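Local coordinates for protein kynurenine formamidase (Bacillus anthracis, PDB 4CO9) that hydrolyses N-formyl-L-kynurenine to L-kynurenine and formate at a two-zinc site, a step in the breakdown of tryptophan by the kynurenine pathway, at residues R143-D148 with I171-N176; G80-I85 with R108-T113. All blocks are in the same frame, centred on the assembly; numbering follows the deposited sequence.

Contact 1: residues R143-D148 with I171-N176; sequences RLIGVD and IHILEN. With ZN (zinc ion), chain O; ZN (zinc ion), chain P.
Glu175 and Val147 lie side by side on neighbouring parallel strands and point the same way. Glu175 CB carries CG anti to the carbonyl carbon (chi1 -72°). CG passes Val147 CG2 at 4.1 Å. The chain stays extended to CD, and the carboxylate spreads over two zinc ions. OE2 binds the zinc ion of chain O at 2.1 Å. OE1 binds both metals: it is 2.4 Å from the zinc ion of chain P and reaches the chain O ion at a longer 2.6 Å. The carboxylate is thus asymmetrically bidentate on the chain O ion and bridges to the other. Water 1 also bridges, 2.0 Å from each ion.

The strands are held by a ladder of backbone hydrogen bonds. Ile145 N gives its hydrogen to His172 O and Val147 N to Leu174 O, while Leu174 N gives its own to Ile145 O. The bond from His172 N to Arg143 O is nearly straight at the hydrogen, yet the donor stands 39° out of the carbonyl plane.

Leu144 and Leu174 share the face of the sheet to which His172 also turns. In one of its two conformers, Leu144 CD1 packs on Leu174 CB at 4.0 Å and touches His172 CB. Ile145, on the opposite face, brings CG2 to 3.9 Å from Ile171 CG2, the two side chains crossing at a slant. Leu166 of helix 161-168 packs on both isoleucines. The tip of His172 is bound through ND1 to Tyr78 OH.

His52, His56, Asp58 and His163 complete the protein ligands of the zinc pair. Strand 144-147, helix 161-168 and strand 172-175 form a beta-alpha-beta unit, whose second strand brings a bridging glutamate to the binuclear zinc site of this Cyclase-family enzyme.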
loop_
_atom_site.group_PDB
_atom_site.type_symbol
_atom_site.label_atom_id
_atom_site.label_comp_id
_atom_site.label_asym_id
_atom_site.label_seq_id
_atom_site.Cartn_x
_atom_site.Cartn_y
_atom_site.Cartn_z
ATOM N N ARG C 143 17.048 7.025 7.815
ATOM C CA ARG C 143 16.927 6.204 6.616
ATOM C C ARG C 143 15.776 6.614 5.701
ATOM O O ARG C 143 15.695 6.147 4.567
ATOM C CB ARG C 143 16.731 4.745 7.001
ATOM C CG ARG C 143 17.798 4.165 7.911
ATOM C CD ARG C 143 17.363 2.791 8.388
ATOM N NE ARG C 143 17.629 1.769 7.372
ATOM C CZ ARG C 143 17.061 0.568 7.330
ATOM N NH1 ARG C 143 16.171 0.220 8.244
ATOM N NH2 ARG C 143 17.380 -0.288 6.364
ATOM N N LEU C 144 14.884 7.459 6.189
ATOM C CA LEU C 144 13.742 7.898 5.402
ATOM C C LEU C 144 13.385 9.323 5.764
ATOM O O LEU C 144 13.317 9.685 6.935
ATOM C CB LEU C 144 12.544 6.978 5.651
ATOM C CG LEU C 144 11.196 7.411 5.065
ATOM C CD1 LEU C 144 11.047 7.160 3.576
ATOM C CD2 LEU C 144 10.053 6.735 5.796
ATOM N N ILE C 145 13.138 10.119 4.730
ATOM C CA ILE C 145 12.663 11.477 4.870
ATOM C C ILE C 145 11.331 11.582 4.142
ATOM O O ILE C 145 11.175 11.084 3.012
ATOM C CB ILE C 145 13.705 12.503 4.350
ATOM C CG1 ILE C 145 13.339 13.921 4.764
ATOM C CG2 ILE C 145 13.851 12.467 2.835
ATOM C CD1 ILE C 145 13.725 14.251 6.177
ATOM N N GLY C 146 10.363 12.209 4.814
ATOM C CA GLY C 146 9.047 12.438 4.237
ATOM C C GLY C 146 8.723 13.912 4.255
ATOM O O GLY C 146 9.100 14.610 5.201
ATOM N N VAL C 147 8.051 14.383 3.210
ATOM C CA VAL C 147 7.615 15.763 3.110
ATOM C C VAL C 147 6.133 15.871 2.743
ATOM O O VAL C 147 5.590 14.994 2.057
ATOM C CB VAL C 147 8.465 16.563 2.094
ATOM C CG1 VAL C 147 9.891 16.678 2.593
ATOM C CG2 VAL C 147 8.430 15.932 0.710
ATOM N N ASP C 148 5.488 16.946 3.195
ATOM C CA ASP C 148 4.069 17.167 2.900
ATOM C C ASP C 148 3.844 17.970 1.623
ATOM O O ASP C 148 2.860 18.702 1.509
ATOM C CB ASP C 148 3.358 17.819 4.092
ATOM C CG ASP C 148 3.927 19.179 4.456
ATOM O OD1 ASP C 148 4.982 19.566 3.908
ATOM O OD2 ASP C 148 3.329 19.852 5.326
ATOM N N ILE C 171 19.148 7.420 2.109
ATOM C CA ILE C 171 17.934 8.013 2.645
ATOM C C ILE C 171 16.826 7.915 1.603
ATOM O O ILE C 171 16.931 8.457 0.513
ATOM C CB ILE C 171 18.105 9.486 3.011
ATOM C CG1 ILE C 171 19.252 9.644 4.003
ATOM C CG2 ILE C 171 16.804 10.039 3.583
ATOM C CD1 ILE C 171 19.634 11.081 4.269
ATOM N N HIS C 172 15.762 7.223 1.984
ATOM C CA HIS C 172 14.624 6.982 1.126
ATOM C C HIS C 172 13.658 8.152 1.201
ATOM O O HIS C 172 13.747 8.962 2.103
ATOM C CB HIS C 172 13.979 5.682 1.538
ATOM C CG HIS C 172 14.875 4.501 1.344
ATOM N ND1 HIS C 172 14.542 3.447 0.527
ATOM C CD2 HIS C 172 16.103 4.221 1.835
ATOM C CE1 HIS C 172 15.516 2.554 0.543
ATOM N NE2 HIS C 172 16.477 3.003 1.321
ATOM N N ILE C 173 12.749 8.229 0.234
ATOM C CA ILE C 173 11.940 9.426 0.008
ATOM C C ILE C 173 10.455 9.114 -0.031
ATOM O O ILE C 173 10.014 8.247 -0.790
ATOM C CB ILE C 173 12.332 10.108 -1.323
ATOM C CG1 ILE C 173 13.785 10.585 -1.251
ATOM C CG2 ILE C 173 11.403 11.289 -1.626
ATOM C CD1 ILE C 173 14.360 11.021 -2.582
ATOM N N LEU C 174 9.701 9.868 0.771
ATOM C CA LEU C 174 8.258 9.782 0.853
ATOM C C LEU C 174 7.699 11.175 0.621
ATOM O O LEU C 174 8.116 12.124 1.278
ATOM C CB LEU C 174 7.884 9.251 2.240
ATOM C CG LEU C 174 6.444 9.337 2.721
ATOM C CD1 LEU C 174 5.510 8.569 1.792
ATOM C CD2 LEU C 174 6.353 8.814 4.142
ATOM N N GLU C 175 6.771 11.306 -0.320
ATOM C CA GLU C 175 6.229 12.598 -0.722
ATOM C C GLU C 175 4.711 12.656 -0.558
ATOM O O GLU C 175 4.033 11.618 -0.550
ATOM C CB GLU C 175 6.629 12.905 -2.171
ATOM C CG GLU C 175 8.103 13.244 -2.302
ATOM C CD GLU C 175 8.662 13.071 -3.703
ATOM O OE1 GLU C 175 8.051 12.347 -4.520
ATOM O OE2 GLU C 175 9.746 13.664 -3.977
ATOM N N ASN C 176 4.198 13.876 -0.396
ATOM C CA ASN C 176 2.765 14.143 -0.256
ATOM C C ASN C 176 2.087 13.514 0.967
ATOM O O ASN C 176 0.923 13.134 0.903
ATOM C CB ASN C 176 2.006 13.742 -1.531
ATOM C CG ASN C 176 2.168 14.747 -2.659
ATOM O OD1 ASN C 176 2.387 15.933 -2.428
ATOM N ND2 ASN C 176 2.036 14.277 -3.889
HETATM ZN ZN ZN O . 10.243 12.782 -5.831
HETATM ZN ZN ZN P . 7.716 11.134 -6.565
HETATM O O HOH W 1 9.051 12.429 -7.431
HETATM O O HOH W 2 9.689 15.035 -6.845
#

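Contact 2: residues G80-I85 with R108-T113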
loop_
_atom_site.group_PDB
_atom_site.type_symbol
_atom_site.label_atom_id
_atom_site.label_comp_id
_atom_site.label_asym_id
_atom_site.label_seq_id
_atom_site.Cartn_x
_atom_site.Cartn_y
_atom_site.Cartn_z
ATOM N N GLY C 80 8.312 1.697 11.016
ATOM C CA GLY C 80 8.997 1.839 12.297
ATOM C C GLY C 80 8.939 3.238 12.868
ATOM O O GLY C 80 8.233 4.102 12.336
ATOM N N PRO C 81 9.672 3.464 13.976
ATOM C CA PRO C 81 9.655 4.740 14.677
ATOM C C PRO C 81 9.965 5.895 13.749
ATOM O O PRO C 81 10.843 5.783 12.890
ATOM C CB PRO C 81 10.762 4.573 15.732
ATOM C CG PRO C 81 10.766 3.116 16.014
ATOM C CD PRO C 81 10.508 2.469 14.679
ATOM N N THR C 82 9.225 6.978 13.923
ATOM C CA THR C 82 9.382 8.176 13.117
ATOM C C THR C 82 9.200 9.382 14.003
ATOM O O THR C 82 8.463 9.339 14.986
ATOM C CB THR C 82 8.385 8.347 11.920
ATOM O OG1 THR C 82 8.846 9.380 11.034
ATOM C CG2 THR C 82 7.009 8.773 12.374
ATOM N N ARG C 83 9.913 10.449 13.667
ATOM C CA ARG C 83 9.747 11.718 14.328
ATOM C C ARG C 83 9.146 12.703 13.342
ATOM O O ARG C 83 9.530 12.722 12.179
ATOM C CB ARG C 83 11.095 12.241 14.827
ATOM C CG ARG C 83 10.943 13.640 15.372
ATOM C CD ARG C 83 10.719 13.766 16.869
ATOM N NE ARG C 83 11.520 12.864 17.696
ATOM C CZ ARG C 83 12.726 13.151 18.169
ATOM N NH1 ARG C 83 13.301 14.317 17.899
ATOM N NH2 ARG C 83 13.358 12.269 18.935
ATOM N N ILE C 84 8.214 13.524 13.815
ATOM C CA ILE C 84 7.609 14.568 13.007
ATOM C C ILE C 84 7.952 15.949 13.571
ATOM O O ILE C 84 7.802 16.183 14.775
ATOM C CB ILE C 84 6.084 14.403 12.964
ATOM C CG1 ILE C 84 5.745 12.986 12.467
ATOM C CG2 ILE C 84 5.448 15.478 12.101
ATOM C CD1 ILE C 84 4.272 12.732 12.268
ATOM N N ILE C 85 8.418 16.840 12.700
ATOM C CA ILE C 85 8.827 18.185 13.091
ATOM C C ILE C 85 8.233 19.214 12.170
ATOM O O ILE C 85 7.874 18.919 11.023
ATOM C CB ILE C 85 10.367 18.373 13.122
ATOM C CG1 ILE C 85 10.984 18.171 11.748
ATOM C CG2 ILE C 85 10.995 17.436 14.153
ATOM C CD1 ILE C 85 12.469 18.480 11.680
ATOM N N ARG C 108 13.544 7.780 11.057
ATOM C CA ARG C 108 12.642 8.261 10.003
ATOM C C ARG C 108 12.166 9.638 10.410
ATOM O O ARG C 108 11.827 9.838 11.565
ATOM C CB ARG C 108 11.438 7.328 9.857
ATOM C CG ARG C 108 11.800 5.901 9.501
ATOM C CD ARG C 108 10.669 4.898 9.612
ATOM N NE ARG C 108 11.266 3.576 9.445
ATOM C CZ ARG C 108 11.938 2.925 10.390
ATOM N NH1 ARG C 108 12.053 3.417 11.626
ATOM N NH2 ARG C 108 12.484 1.750 10.099
ATOM N N LEU C 109 12.138 10.577 9.469
ATOM C CA LEU C 109 11.800 11.951 9.786
ATOM C C LEU C 109 10.796 12.505 8.797
ATOM O O LEU C 109 11.023 12.442 7.591
ATOM C CB LEU C 109 13.076 12.801 9.771
ATOM C CG LEU C 109 12.940 14.276 10.114
ATOM C CD1 LEU C 109 12.539 14.433 11.574
ATOM C CD2 LEU C 109 14.255 15.001 9.862
ATOM N N LEU C 110 9.667 12.995 9.310
ATOM C CA LEU C 110 8.654 13.662 8.483
ATOM C C LEU C 110 8.689 15.151 8.741
ATOM O O LEU C 110 8.691 15.590 9.898
ATOM C CB LEU C 110 7.252 13.120 8.759
ATOM C CG LEU C 110 7.075 11.607 8.715
ATOM C CD1 LEU C 110 5.634 11.200 8.956
ATOM C CD2 LEU C 110 7.574 11.023 7.400
ATOM N N LEU C 111 8.700 15.921 7.658
ATOM C CA LEU C 111 8.784 17.370 7.701
ATOM C C LEU C 111 7.448 18.000 7.332
ATOM O O LEU C 111 6.964 17.824 6.212
ATOM C CB LEU C 111 9.863 17.856 6.732
ATOM C CG LEU C 111 11.250 17.237 6.830
ATOM C CD1 LEU C 111 12.197 17.882 5.824
ATOM C CD2 LEU C 111 11.808 17.397 8.230
ATOM N N ARG C 112 6.846 18.715 8.284
ATOM C CA ARG C 112 5.654 19.503 8.025
ATOM C C ARG C 112 6.054 20.904 7.564
ATOM O O ARG C 112 6.514 21.717 8.366
ATOM C CB ARG C 112 4.762 19.618 9.278
ATOM C CG ARG C 112 3.376 20.167 8.966
ATOM C CD ARG C 112 2.550 20.601 10.183
ATOM N NE ARG C 112 2.346 19.526 11.155
ATOM C CZ ARG C 112 3.160 19.288 12.177
ATOM N NH1 ARG C 112 4.220 20.072 12.407
ATOM N NH2 ARG C 112 2.912 18.273 12.983
ATOM N N THR C 113 5.922 21.164 6.267
ATOM C CA THR C 113 6.139 22.509 5.733
ATOM C C THR C 113 4.863 23.331 5.824
ATOM O O THR C 113 4.927 24.549 5.886
ATOM C CB THR C 113 6.597 22.503 4.255
ATOM O OG1 THR C 113 5.504 22.126 3.413
ATOM C CG2 THR C 113 7.780 21.573 4.036
#
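The Arg108 guanidinium has Gly80 CA over one face, 3.5 Å above the plane and offset toward the rim. At its edge, in plane, lies Pro81 O, which accepts a hydrogen bond from NH1 at 2.9 Å. The chain runs extended from CG to NE. NE and NH2 are hydrogen-bonded to the backbone oxygens of Val77 and Gln76, so each of the three nitrogens has a backbone carbonyl partner. The Arg112 guanidinium has Ile84 CG2 near NH2 at 3.9 Å, approaching obliquely. Arg112 NH2 and NE give hydrogen bonds to Val182 O and Leu179 O, and NH1 forms salt bridges to Asp184 and Asp86.

Between these two arginines the strands pair in parallel, inside the large mixed sheet of the fold. Arg108 O takes a hydrogen bond from Arg83 N at 2.9 Å. Arg83 O, Leu110 O and Ile85 O continue the ladder.

Ile85 CG1 sits between its backbone N and carbonyl carbon (chi1 62°). CD1 beyond it touches Leu111 CD2 at 3.7 Å and Leu109 CD1 at 4.0 Å. On the face opposite these three residues Ile84 CD1 meets Leu110 CD1 at 3.9 Å, and Tyr187 of strand 185-190 packs against Ile84.

How the contacts relate
Contacts 1 and 2 are adjoining strand pairs of one sheet, in the order 81-86, 108-112, 144-147, 172-175, all parallel. Their centres are about 9 Å apart. The seam between them is the pairing of 108-112 with 144-147. There Leu111 N lies 2.8 Å from Gly146 O, a probable hydrogen bond. Beyond the strands, Thr113 OG1 meets Asp148 OD1 at 2.7 Å, probably also a hydrogen bond. Ile145 CD1 packs on Leu109 O at 3.5 Å. Only contact 1 holds a metal ligand. Contact 2 stands farther off: about 13 Å separates the Leu111 side chain from a zinc ion, and about 10 Å separates the side chains of Leu110 and Glu175.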